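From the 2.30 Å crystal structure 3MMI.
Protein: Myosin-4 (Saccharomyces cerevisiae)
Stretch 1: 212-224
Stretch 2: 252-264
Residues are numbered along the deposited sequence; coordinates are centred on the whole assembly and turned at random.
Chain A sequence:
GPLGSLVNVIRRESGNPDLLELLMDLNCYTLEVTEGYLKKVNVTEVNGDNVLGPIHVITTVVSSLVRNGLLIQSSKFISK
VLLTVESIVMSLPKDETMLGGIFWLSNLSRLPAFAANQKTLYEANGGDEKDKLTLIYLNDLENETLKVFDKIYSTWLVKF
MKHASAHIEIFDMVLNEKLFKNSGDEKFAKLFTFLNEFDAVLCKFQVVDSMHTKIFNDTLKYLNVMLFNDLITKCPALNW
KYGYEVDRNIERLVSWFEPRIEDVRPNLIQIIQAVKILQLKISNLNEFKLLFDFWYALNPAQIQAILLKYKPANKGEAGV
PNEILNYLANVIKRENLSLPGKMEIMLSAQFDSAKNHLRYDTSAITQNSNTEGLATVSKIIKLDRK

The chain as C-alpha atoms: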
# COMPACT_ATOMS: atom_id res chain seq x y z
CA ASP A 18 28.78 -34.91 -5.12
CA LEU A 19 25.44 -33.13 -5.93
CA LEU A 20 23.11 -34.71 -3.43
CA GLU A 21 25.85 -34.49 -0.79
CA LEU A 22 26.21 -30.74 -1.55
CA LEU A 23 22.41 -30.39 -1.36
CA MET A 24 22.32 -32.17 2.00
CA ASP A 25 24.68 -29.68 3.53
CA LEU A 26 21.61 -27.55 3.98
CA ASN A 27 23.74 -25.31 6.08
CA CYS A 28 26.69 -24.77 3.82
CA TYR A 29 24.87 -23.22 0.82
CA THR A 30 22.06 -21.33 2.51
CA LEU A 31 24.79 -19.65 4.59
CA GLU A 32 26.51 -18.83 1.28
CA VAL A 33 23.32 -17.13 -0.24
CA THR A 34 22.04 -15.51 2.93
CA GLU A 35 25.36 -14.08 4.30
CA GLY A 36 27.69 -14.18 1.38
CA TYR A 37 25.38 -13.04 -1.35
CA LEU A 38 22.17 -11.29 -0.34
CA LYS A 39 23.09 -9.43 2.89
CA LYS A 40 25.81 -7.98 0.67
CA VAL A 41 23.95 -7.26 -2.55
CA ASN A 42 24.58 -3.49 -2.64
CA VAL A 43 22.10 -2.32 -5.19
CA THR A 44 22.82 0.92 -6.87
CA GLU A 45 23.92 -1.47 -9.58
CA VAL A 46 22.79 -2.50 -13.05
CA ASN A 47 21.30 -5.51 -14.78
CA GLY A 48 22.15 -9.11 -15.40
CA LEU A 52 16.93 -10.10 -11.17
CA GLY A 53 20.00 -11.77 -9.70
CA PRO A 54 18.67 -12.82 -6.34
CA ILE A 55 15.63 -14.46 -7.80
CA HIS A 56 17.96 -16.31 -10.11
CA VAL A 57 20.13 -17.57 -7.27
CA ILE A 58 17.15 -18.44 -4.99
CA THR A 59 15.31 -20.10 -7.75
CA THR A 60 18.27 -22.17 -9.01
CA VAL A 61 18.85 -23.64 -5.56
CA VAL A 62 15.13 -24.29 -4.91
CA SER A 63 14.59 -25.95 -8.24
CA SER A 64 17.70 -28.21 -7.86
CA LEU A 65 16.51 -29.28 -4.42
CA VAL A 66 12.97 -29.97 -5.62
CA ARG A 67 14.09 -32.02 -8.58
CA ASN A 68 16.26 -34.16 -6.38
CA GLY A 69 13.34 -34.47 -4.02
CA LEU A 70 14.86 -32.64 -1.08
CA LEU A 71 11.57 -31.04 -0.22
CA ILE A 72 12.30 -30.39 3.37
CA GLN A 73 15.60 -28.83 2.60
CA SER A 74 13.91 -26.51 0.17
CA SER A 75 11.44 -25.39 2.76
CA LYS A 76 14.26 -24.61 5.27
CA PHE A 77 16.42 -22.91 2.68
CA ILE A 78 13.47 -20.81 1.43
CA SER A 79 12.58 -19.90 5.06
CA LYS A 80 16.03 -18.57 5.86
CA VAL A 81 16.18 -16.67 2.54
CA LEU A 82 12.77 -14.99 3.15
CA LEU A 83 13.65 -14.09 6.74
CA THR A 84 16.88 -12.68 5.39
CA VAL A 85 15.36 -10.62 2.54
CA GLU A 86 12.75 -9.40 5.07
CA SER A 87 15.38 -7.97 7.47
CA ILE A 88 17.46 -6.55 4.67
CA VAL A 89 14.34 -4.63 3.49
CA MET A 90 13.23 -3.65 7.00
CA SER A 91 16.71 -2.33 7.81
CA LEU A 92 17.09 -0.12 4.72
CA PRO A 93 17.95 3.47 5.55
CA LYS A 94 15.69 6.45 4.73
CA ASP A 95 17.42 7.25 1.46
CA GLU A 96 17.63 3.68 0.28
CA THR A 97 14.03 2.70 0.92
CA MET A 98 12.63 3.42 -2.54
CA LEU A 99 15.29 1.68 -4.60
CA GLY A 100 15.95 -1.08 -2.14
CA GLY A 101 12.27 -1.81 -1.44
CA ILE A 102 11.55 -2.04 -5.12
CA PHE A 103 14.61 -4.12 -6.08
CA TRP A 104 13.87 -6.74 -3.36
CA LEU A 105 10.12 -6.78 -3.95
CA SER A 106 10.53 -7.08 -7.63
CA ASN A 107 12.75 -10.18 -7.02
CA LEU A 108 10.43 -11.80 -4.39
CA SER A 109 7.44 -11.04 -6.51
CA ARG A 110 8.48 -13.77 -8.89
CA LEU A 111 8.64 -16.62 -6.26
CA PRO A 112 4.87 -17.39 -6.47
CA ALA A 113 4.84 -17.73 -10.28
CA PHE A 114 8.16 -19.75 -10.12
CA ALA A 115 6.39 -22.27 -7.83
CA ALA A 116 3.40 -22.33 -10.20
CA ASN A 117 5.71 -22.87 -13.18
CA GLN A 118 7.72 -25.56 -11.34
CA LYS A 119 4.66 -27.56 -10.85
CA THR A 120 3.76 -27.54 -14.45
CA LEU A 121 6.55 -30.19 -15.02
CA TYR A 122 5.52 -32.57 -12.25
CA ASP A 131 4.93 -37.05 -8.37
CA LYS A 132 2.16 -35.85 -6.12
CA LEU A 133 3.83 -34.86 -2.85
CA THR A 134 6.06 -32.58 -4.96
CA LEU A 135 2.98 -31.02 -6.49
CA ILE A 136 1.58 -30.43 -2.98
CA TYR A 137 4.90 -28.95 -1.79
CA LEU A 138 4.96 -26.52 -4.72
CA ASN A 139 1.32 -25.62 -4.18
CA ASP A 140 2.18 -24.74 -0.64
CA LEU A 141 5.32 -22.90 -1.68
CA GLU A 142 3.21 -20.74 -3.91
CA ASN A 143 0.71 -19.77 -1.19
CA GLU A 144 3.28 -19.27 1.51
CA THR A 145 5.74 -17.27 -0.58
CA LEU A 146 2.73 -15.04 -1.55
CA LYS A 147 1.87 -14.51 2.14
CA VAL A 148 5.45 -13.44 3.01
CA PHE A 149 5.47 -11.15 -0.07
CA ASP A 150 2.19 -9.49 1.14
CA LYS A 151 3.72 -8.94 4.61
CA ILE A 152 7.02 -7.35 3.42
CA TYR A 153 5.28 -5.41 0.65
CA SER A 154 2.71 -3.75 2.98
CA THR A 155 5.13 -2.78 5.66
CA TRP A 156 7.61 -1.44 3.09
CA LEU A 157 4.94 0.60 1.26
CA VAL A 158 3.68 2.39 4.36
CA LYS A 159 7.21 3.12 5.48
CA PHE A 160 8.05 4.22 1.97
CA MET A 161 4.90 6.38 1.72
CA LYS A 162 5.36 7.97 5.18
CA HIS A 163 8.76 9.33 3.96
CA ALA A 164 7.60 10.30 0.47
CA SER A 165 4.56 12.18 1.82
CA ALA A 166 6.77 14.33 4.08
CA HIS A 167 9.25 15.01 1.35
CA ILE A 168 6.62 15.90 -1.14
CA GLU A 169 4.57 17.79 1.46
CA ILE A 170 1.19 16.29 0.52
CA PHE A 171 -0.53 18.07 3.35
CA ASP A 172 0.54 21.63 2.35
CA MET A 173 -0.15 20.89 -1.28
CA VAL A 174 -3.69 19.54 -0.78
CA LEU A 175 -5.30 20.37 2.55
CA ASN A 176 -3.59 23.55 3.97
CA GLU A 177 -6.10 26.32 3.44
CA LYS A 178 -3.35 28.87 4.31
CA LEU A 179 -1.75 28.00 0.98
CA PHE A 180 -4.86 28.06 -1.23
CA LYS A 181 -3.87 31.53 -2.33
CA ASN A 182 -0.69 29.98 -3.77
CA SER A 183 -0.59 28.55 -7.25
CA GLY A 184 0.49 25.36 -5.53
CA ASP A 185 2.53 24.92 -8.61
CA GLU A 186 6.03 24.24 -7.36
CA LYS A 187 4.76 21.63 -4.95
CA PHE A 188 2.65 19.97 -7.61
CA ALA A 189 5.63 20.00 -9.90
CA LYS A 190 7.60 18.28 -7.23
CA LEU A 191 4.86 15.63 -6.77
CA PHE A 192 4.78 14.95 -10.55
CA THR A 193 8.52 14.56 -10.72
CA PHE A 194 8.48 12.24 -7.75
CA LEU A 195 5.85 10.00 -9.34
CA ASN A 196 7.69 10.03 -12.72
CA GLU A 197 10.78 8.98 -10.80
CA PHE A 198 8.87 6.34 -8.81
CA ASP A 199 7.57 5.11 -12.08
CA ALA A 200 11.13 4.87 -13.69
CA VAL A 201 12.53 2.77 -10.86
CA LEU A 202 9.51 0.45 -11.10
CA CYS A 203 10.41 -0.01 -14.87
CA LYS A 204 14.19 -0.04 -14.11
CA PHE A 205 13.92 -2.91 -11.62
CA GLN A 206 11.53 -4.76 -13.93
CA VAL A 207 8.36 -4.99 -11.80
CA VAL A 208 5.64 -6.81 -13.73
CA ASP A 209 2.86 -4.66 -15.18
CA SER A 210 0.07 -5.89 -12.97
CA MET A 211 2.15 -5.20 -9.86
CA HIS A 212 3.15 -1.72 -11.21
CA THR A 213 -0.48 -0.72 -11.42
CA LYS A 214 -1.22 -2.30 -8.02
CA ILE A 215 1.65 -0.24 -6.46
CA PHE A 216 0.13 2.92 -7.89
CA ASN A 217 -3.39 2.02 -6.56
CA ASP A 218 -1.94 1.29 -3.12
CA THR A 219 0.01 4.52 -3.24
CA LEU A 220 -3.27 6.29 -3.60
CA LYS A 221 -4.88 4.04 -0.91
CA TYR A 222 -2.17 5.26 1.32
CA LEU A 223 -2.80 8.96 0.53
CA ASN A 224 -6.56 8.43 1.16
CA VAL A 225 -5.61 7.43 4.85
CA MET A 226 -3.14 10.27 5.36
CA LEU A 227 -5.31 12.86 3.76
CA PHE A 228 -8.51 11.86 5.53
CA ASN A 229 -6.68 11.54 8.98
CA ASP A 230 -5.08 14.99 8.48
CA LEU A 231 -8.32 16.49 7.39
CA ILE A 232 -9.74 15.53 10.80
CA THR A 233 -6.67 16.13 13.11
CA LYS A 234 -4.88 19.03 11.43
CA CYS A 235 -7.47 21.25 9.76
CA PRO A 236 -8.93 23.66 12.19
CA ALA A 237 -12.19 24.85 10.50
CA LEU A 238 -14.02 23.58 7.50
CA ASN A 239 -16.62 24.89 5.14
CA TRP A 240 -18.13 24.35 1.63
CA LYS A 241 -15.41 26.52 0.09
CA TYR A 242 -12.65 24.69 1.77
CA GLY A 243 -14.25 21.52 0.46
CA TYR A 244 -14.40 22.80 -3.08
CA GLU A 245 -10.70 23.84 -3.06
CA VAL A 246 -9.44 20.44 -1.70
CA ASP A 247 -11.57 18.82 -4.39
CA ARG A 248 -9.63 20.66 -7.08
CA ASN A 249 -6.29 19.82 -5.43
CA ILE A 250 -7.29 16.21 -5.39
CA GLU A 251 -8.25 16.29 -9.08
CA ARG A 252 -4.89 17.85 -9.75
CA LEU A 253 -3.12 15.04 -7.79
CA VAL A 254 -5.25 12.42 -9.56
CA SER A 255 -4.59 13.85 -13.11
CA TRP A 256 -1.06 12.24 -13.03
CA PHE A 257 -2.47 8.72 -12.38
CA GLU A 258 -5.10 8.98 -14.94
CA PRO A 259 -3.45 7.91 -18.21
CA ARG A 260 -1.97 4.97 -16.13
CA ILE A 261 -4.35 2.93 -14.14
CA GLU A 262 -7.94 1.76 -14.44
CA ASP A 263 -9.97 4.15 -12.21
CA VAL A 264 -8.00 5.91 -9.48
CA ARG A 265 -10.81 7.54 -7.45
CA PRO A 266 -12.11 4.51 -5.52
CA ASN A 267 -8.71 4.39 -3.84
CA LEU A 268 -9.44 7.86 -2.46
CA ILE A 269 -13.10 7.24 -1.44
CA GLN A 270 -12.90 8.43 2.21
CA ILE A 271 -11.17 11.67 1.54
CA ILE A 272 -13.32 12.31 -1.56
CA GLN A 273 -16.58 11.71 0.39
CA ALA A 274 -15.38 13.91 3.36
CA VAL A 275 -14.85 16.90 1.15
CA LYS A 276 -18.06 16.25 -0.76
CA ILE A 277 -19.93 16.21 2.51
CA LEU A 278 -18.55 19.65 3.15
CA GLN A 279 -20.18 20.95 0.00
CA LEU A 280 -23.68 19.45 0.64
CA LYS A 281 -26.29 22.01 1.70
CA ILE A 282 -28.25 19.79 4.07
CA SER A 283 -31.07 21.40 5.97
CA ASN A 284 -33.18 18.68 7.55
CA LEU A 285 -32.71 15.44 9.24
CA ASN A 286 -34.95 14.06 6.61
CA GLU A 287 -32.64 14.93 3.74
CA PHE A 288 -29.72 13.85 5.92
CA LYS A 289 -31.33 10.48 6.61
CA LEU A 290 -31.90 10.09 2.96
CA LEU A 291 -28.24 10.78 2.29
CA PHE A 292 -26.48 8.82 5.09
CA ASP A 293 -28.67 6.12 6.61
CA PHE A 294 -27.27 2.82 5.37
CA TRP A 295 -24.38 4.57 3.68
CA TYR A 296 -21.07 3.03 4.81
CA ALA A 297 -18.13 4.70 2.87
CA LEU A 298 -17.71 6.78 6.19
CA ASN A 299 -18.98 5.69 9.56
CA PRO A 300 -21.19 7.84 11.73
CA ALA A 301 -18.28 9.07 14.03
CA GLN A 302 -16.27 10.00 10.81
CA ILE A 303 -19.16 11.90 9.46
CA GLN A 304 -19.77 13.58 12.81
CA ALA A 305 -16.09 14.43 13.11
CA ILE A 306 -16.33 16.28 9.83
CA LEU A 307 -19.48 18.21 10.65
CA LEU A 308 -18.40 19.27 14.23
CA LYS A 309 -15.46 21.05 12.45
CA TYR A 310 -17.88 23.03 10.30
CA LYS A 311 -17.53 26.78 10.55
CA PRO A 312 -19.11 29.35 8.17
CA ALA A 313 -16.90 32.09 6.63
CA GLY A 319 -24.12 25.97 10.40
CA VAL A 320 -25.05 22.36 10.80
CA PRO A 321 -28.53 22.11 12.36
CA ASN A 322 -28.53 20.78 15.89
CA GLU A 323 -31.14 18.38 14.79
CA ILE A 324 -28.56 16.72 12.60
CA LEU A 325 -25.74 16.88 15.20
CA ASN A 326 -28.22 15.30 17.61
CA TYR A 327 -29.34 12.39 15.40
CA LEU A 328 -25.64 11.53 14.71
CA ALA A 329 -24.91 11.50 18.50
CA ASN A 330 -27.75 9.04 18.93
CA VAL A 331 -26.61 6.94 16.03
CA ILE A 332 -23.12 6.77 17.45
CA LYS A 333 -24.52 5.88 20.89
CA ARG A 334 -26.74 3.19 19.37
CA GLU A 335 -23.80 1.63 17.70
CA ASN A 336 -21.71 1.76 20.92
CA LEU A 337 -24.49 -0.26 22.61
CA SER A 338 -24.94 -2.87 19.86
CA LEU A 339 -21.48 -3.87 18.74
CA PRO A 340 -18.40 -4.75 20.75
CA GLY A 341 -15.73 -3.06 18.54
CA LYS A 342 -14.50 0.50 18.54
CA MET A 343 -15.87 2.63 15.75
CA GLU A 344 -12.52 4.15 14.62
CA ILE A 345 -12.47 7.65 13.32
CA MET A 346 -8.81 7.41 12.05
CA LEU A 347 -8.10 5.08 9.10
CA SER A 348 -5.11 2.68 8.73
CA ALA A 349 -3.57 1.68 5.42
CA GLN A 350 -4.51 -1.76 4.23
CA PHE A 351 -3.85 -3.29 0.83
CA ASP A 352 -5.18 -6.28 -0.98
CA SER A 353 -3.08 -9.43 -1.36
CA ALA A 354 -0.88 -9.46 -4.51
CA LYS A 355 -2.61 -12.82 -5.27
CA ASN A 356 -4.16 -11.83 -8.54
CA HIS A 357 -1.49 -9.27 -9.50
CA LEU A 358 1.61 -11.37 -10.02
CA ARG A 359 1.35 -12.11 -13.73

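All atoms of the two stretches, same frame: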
# COMPACT_ATOMS: atom_id res chain seq x y z
N HIS A 212 2.84 -3.16 -11.02
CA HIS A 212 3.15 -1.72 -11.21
C HIS A 212 1.90 -0.88 -11.00
O HIS A 212 1.86 0.05 -10.22
CB HIS A 212 3.58 -1.55 -12.65
CG HIS A 212 4.31 -0.28 -12.94
ND1 HIS A 212 5.52 -0.27 -13.61
CD2 HIS A 212 3.96 1.03 -12.77
CE1 HIS A 212 5.88 0.98 -13.85
NE2 HIS A 212 4.96 1.79 -13.33
N THR A 213 0.83 -1.31 -11.64
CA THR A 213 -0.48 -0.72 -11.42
C THR A 213 -1.01 -0.95 -10.02
O THR A 213 -1.58 -0.03 -9.41
CB THR A 213 -1.59 -1.23 -12.46
OG1 THR A 213 -1.81 -2.66 -12.30
CG2 THR A 213 -1.10 -1.02 -13.83
N LYS A 214 -0.80 -2.13 -9.44
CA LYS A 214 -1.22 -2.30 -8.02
C LYS A 214 -0.49 -1.28 -7.10
O LYS A 214 -1.09 -0.66 -6.23
CB LYS A 214 -1.08 -3.77 -7.55
CG LYS A 214 -1.15 -3.94 -6.14
CD LYS A 214 -1.36 -5.38 -5.69
CE LYS A 214 -2.38 -5.41 -4.53
NZ LYS A 214 -1.90 -4.73 -3.40
N ILE A 215 0.84 -1.18 -7.26
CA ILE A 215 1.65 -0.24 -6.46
C ILE A 215 1.07 1.20 -6.56
O ILE A 215 0.99 1.93 -5.55
CB ILE A 215 3.14 -0.29 -6.80
CG1 ILE A 215 3.76 -1.61 -6.33
CG2 ILE A 215 3.86 0.89 -6.04
CD1 ILE A 215 4.97 -2.03 -6.86
N PHE A 216 0.64 1.59 -7.74
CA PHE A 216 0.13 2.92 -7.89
C PHE A 216 -1.26 3.09 -7.21
O PHE A 216 -1.55 4.14 -6.68
CB PHE A 216 0.00 3.34 -9.38
CG PHE A 216 1.35 3.73 -10.07
CD1 PHE A 216 2.50 4.10 -9.33
CD2 PHE A 216 1.45 3.73 -11.45
CE1 PHE A 216 3.72 4.48 -9.98
CE2 PHE A 216 2.67 4.08 -12.10
CZ PHE A 216 3.79 4.46 -11.34
N ASN A 217 -2.15 2.08 -7.35
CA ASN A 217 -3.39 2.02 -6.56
C ASN A 217 -3.11 2.07 -5.04
O ASN A 217 -3.77 2.83 -4.35
CB ASN A 217 -4.28 0.78 -6.90
CG ASN A 217 -4.92 0.87 -8.31
OD1 ASN A 217 -4.73 -0.01 -9.16
ND2 ASN A 217 -5.60 1.96 -8.57
N ASP A 218 -2.15 1.28 -4.55
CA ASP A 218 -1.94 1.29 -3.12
C ASP A 218 -1.37 2.62 -2.63
O ASP A 218 -1.52 3.01 -1.47
CB ASP A 218 -1.07 0.11 -2.68
CG ASP A 218 -1.79 -1.24 -2.85
OD1 ASP A 218 -3.03 -1.22 -3.03
OD2 ASP A 218 -1.11 -2.29 -2.84
N THR A 219 -0.59 3.23 -3.50
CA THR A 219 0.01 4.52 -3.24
C THR A 219 -1.08 5.55 -3.00
O THR A 219 -1.04 6.32 -2.03
CB THR A 219 0.95 4.95 -4.41
OG1 THR A 219 2.12 4.12 -4.37
CG2 THR A 219 1.44 6.42 -4.22
N LEU A 220 -2.06 5.56 -3.86
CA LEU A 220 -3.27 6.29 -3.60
C LEU A 220 -4.10 5.82 -2.37
O LEU A 220 -4.73 6.65 -1.73
CB LEU A 220 -4.13 6.21 -4.82
CG LEU A 220 -3.67 6.92 -6.12
CD1 LEU A 220 -4.71 6.76 -7.21
CD2 LEU A 220 -3.30 8.42 -5.95
N LYS A 221 -4.15 4.51 -2.09
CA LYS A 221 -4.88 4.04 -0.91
C LYS A 221 -4.17 4.62 0.26
O LYS A 221 -4.82 5.08 1.21
CB LYS A 221 -5.00 2.53 -0.81
CG LYS A 221 -6.01 1.90 -1.80
CD LYS A 221 -6.09 0.37 -1.60
N TYR A 222 -2.84 4.68 0.20
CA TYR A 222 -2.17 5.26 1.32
C TYR A 222 -2.50 6.75 1.49
O TYR A 222 -2.57 7.24 2.61
CB TYR A 222 -0.67 5.09 1.20
CG TYR A 222 0.05 5.69 2.37
CD1 TYR A 222 0.40 4.91 3.45
CD2 TYR A 222 0.37 7.05 2.40
CE1 TYR A 222 1.10 5.45 4.54
CE2 TYR A 222 1.01 7.65 3.48
CZ TYR A 222 1.40 6.83 4.55
OH TYR A 222 2.06 7.35 5.64
N LEU A 223 -2.61 7.50 0.40
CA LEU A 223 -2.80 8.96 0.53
C LEU A 223 -4.24 9.26 0.95
O LEU A 223 -4.47 10.21 1.66
CB LEU A 223 -2.39 9.76 -0.77
CG LEU A 223 -0.87 9.72 -1.14
CD1 LEU A 223 -0.66 10.09 -2.65
CD2 LEU A 223 0.00 10.65 -0.33
N ASN A 224 -5.18 8.44 0.55
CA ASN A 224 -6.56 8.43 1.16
C ASN A 224 -6.54 8.48 2.73
O ASN A 224 -7.08 9.44 3.31
CB ASN A 224 -7.30 7.16 0.65
CG ASN A 224 -8.72 7.06 1.15
OD1 ASN A 224 -9.54 8.00 0.92
ND2 ASN A 224 -9.01 6.04 1.90
N ARG A 252 -6.22 17.62 -9.32
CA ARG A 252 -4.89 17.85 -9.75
C ARG A 252 -3.96 16.69 -9.45
O ARG A 252 -3.25 16.26 -10.33
CB ARG A 252 -4.34 19.11 -9.07
CG ARG A 252 -3.66 19.97 -10.02
CD ARG A 252 -3.04 21.19 -9.33
NE ARG A 252 -1.87 21.63 -10.08
CZ ARG A 252 -1.22 22.78 -9.84
NH1 ARG A 252 -1.63 23.66 -8.91
NH2 ARG A 252 -0.20 23.08 -10.58
N LEU A 253 -3.91 16.25 -8.19
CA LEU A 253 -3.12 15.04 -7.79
C LEU A 253 -3.48 13.83 -8.65
O LEU A 253 -2.59 13.06 -9.08
CB LEU A 253 -3.39 14.74 -6.32
CG LEU A 253 -2.60 13.58 -5.75
CD1 LEU A 253 -2.24 13.91 -4.27
CD2 LEU A 253 -3.37 12.31 -5.95
N VAL A 254 -4.77 13.63 -8.88
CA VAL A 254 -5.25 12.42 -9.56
C VAL A 254 -4.98 12.42 -11.14
O VAL A 254 -4.89 11.38 -11.74
CB VAL A 254 -6.75 12.24 -9.28
CG1 VAL A 254 -7.51 11.78 -10.45
CG2 VAL A 254 -6.91 11.32 -8.14
N SER A 255 -4.93 13.63 -11.71
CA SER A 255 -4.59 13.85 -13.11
C SER A 255 -3.29 13.11 -13.56
O SER A 255 -3.31 12.53 -14.61
CB SER A 255 -4.53 15.35 -13.44
OG SER A 255 -3.37 15.94 -12.88
N TRP A 256 -2.25 13.02 -12.71
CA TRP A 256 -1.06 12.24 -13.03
C TRP A 256 -1.38 10.74 -13.25
O TRP A 256 -0.83 10.07 -14.13
CB TRP A 256 0.01 12.39 -11.93
CG TRP A 256 1.30 11.79 -12.36
CD1 TRP A 256 2.39 12.47 -12.97
CD2 TRP A 256 1.72 10.42 -12.23
NE1 TRP A 256 3.42 11.56 -13.23
CE2 TRP A 256 3.04 10.32 -12.81
CE3 TRP A 256 1.13 9.28 -11.72
CZ2 TRP A 256 3.75 9.13 -12.85
CZ3 TRP A 256 1.84 8.06 -11.78
CH2 TRP A 256 3.15 8.02 -12.32
N PHE A 257 -2.23 10.18 -12.38
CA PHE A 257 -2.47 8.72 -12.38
C PHE A 257 -3.37 8.37 -13.53
O PHE A 257 -3.57 7.19 -13.86
CB PHE A 257 -3.13 8.25 -11.08
CG PHE A 257 -2.24 8.31 -9.94
CD1 PHE A 257 -2.08 9.46 -9.25
CD2 PHE A 257 -1.47 7.22 -9.60
CE1 PHE A 257 -1.20 9.56 -8.23
CE2 PHE A 257 -0.60 7.28 -8.56
CZ PHE A 257 -0.44 8.46 -7.87
N GLU A 258 -3.95 9.37 -14.14
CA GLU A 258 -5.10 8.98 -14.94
C GLU A 258 -4.83 8.26 -16.26
O GLU A 258 -5.50 7.28 -16.55
CB GLU A 258 -6.12 10.11 -15.08
CG GLU A 258 -7.39 9.75 -14.39
CD GLU A 258 -8.36 10.92 -14.19
OE1 GLU A 258 -8.12 12.11 -14.60
OE2 GLU A 258 -9.41 10.64 -13.56
N PRO A 259 -3.83 8.72 -17.05
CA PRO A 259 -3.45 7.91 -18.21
C PRO A 259 -2.72 6.57 -17.84
O PRO A 259 -2.01 6.03 -18.70
CB PRO A 259 -2.48 8.84 -18.96
CG PRO A 259 -1.90 9.72 -17.88
CD PRO A 259 -3.08 9.98 -16.97
N ARG A 260 -2.88 6.04 -16.61
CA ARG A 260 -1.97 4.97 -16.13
C ARG A 260 -2.65 3.76 -15.52
O ARG A 260 -2.16 2.62 -15.57
CB ARG A 260 -0.99 5.52 -15.10
CG ARG A 260 -0.34 6.72 -15.62
CD ARG A 260 0.78 7.03 -14.75
NE ARG A 260 2.07 6.89 -15.43
CZ ARG A 260 2.62 7.89 -16.13
NH1 ARG A 260 1.97 9.08 -16.18
NH2 ARG A 260 3.82 7.70 -16.72
N ILE A 261 -3.76 4.02 -14.85
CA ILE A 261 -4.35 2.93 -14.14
C ILE A 261 -5.85 3.05 -14.49
O ILE A 261 -6.30 4.06 -15.01
CB ILE A 261 -3.95 2.95 -12.59
CG1 ILE A 261 -4.95 3.77 -11.76
CG2 ILE A 261 -2.57 3.54 -12.38
CD1 ILE A 261 -4.36 4.24 -10.41
N GLU A 262 -6.55 2.00 -14.13
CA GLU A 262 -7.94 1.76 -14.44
C GLU A 262 -8.85 2.96 -14.07
O GLU A 262 -9.47 3.57 -14.94
CB GLU A 262 -8.36 0.54 -13.58
CG GLU A 262 -7.77 0.65 -12.04
CD GLU A 262 -6.67 -0.35 -11.78
OE1 GLU A 262 -5.64 -0.31 -12.50
OE2 GLU A 262 -6.82 -1.21 -10.85
N ASP A 263 -8.96 3.26 -12.78
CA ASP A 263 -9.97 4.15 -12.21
C ASP A 263 -9.31 4.43 -10.84
O ASP A 263 -9.24 3.56 -10.02
CB ASP A 263 -11.31 3.34 -12.09
CG ASP A 263 -12.58 4.22 -11.83
OD1 ASP A 263 -12.49 5.53 -11.79
OD2 ASP A 263 -13.67 3.54 -11.63
N VAL A 264 -8.76 5.62 -10.66
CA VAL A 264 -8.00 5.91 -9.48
C VAL A 264 -8.83 6.35 -8.26
O VAL A 264 -8.35 6.24 -7.13
CB VAL A 264 -7.00 7.06 -9.69
CG1 VAL A 264 -5.96 6.68 -10.59
CG2 VAL A 264 -7.75 8.28 -10.18

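Packing of residues 212-224 against residues 252-264 in yeast Myosin-4. The first stretch is helical throughout, an interior segment of a longer helix; the second enters as the last part of a helix, runs nearly antiparallel to the first (170° between axes, 11.9 Å at closest approach), and then continues as an irregular chain that folds back along the same helix. The backbones draw closest in this later part, where Thr213 CA lies 6.0 Å from Ile261 CA and Asn217 CA lies 6.7 Å from Val264 CA. Thr213, Phe216, Leu220 and Leu223, spaced three or four residues apart, form the ridge that faces the second stretch; Lys214 points away, its NZ held in a salt bridge to Asp218 OD2 (2.6 Å).

Leu220 is the bump most covered by the second stretch, lodged in a hollow formed by Leu253, Phe257, Ile261 and Val264. Its CD2 sits over one face of the Phe257 ring, 3.5 Å from the ring centroid and 23° off the normal, a CH-pi contact in which a methyl group rests on the aromatic cloud; the same CD2 lies 3.9 Å from Leu253 CD2. Its other methyl, CD1, reaches the loop side of the pocket, 3.4 Å from Val264 CB and 4.1 Å from Ile261 CD1. One forked side chain thus spans both the helical part and the loop that follows it. Leu223 extends the apolar seam more loosely, its CD1 4.4 Å from Leu253 CD1.

Phe216 fits a second hollow, bordered by Trp256, Phe257, Arg260 and Ile261. Trp256 turns its edge toward the Phe216 face, the planes at 87° and the centroid of its six-membered ring 5.3 Å from that of Phe216; the closest atoms, Phe216 CZ and Trp256 CH2, are 3.7 Å apart. This edge-to-face arrangement sets ring hydrogens against pi density. Ile261 CG2 lies at the edge of the Phe216 ring, near its plane, and 4.0 Å from Phe216 CB, while Phe257 CE2 approaches that same CB at 4.1 Å. Ile261 touches both bumps, with CG2 near Phe216 CB and CD1 near Leu220 CD1.

Toward the more exposed margin the packing turns polar and looser. Thr213 CG2 is 4.2 Å from Arg260 O, and Thr213 CB is 4.2 Å from Glu262 OE1. The side-chain end of Asn217 approaches the poorly ordered carboxylate of Glu262. No clear hydrogen bond links the two stretches: the 576 Å² they bury, summed over both sides, is held chiefly by complementary apolar shape.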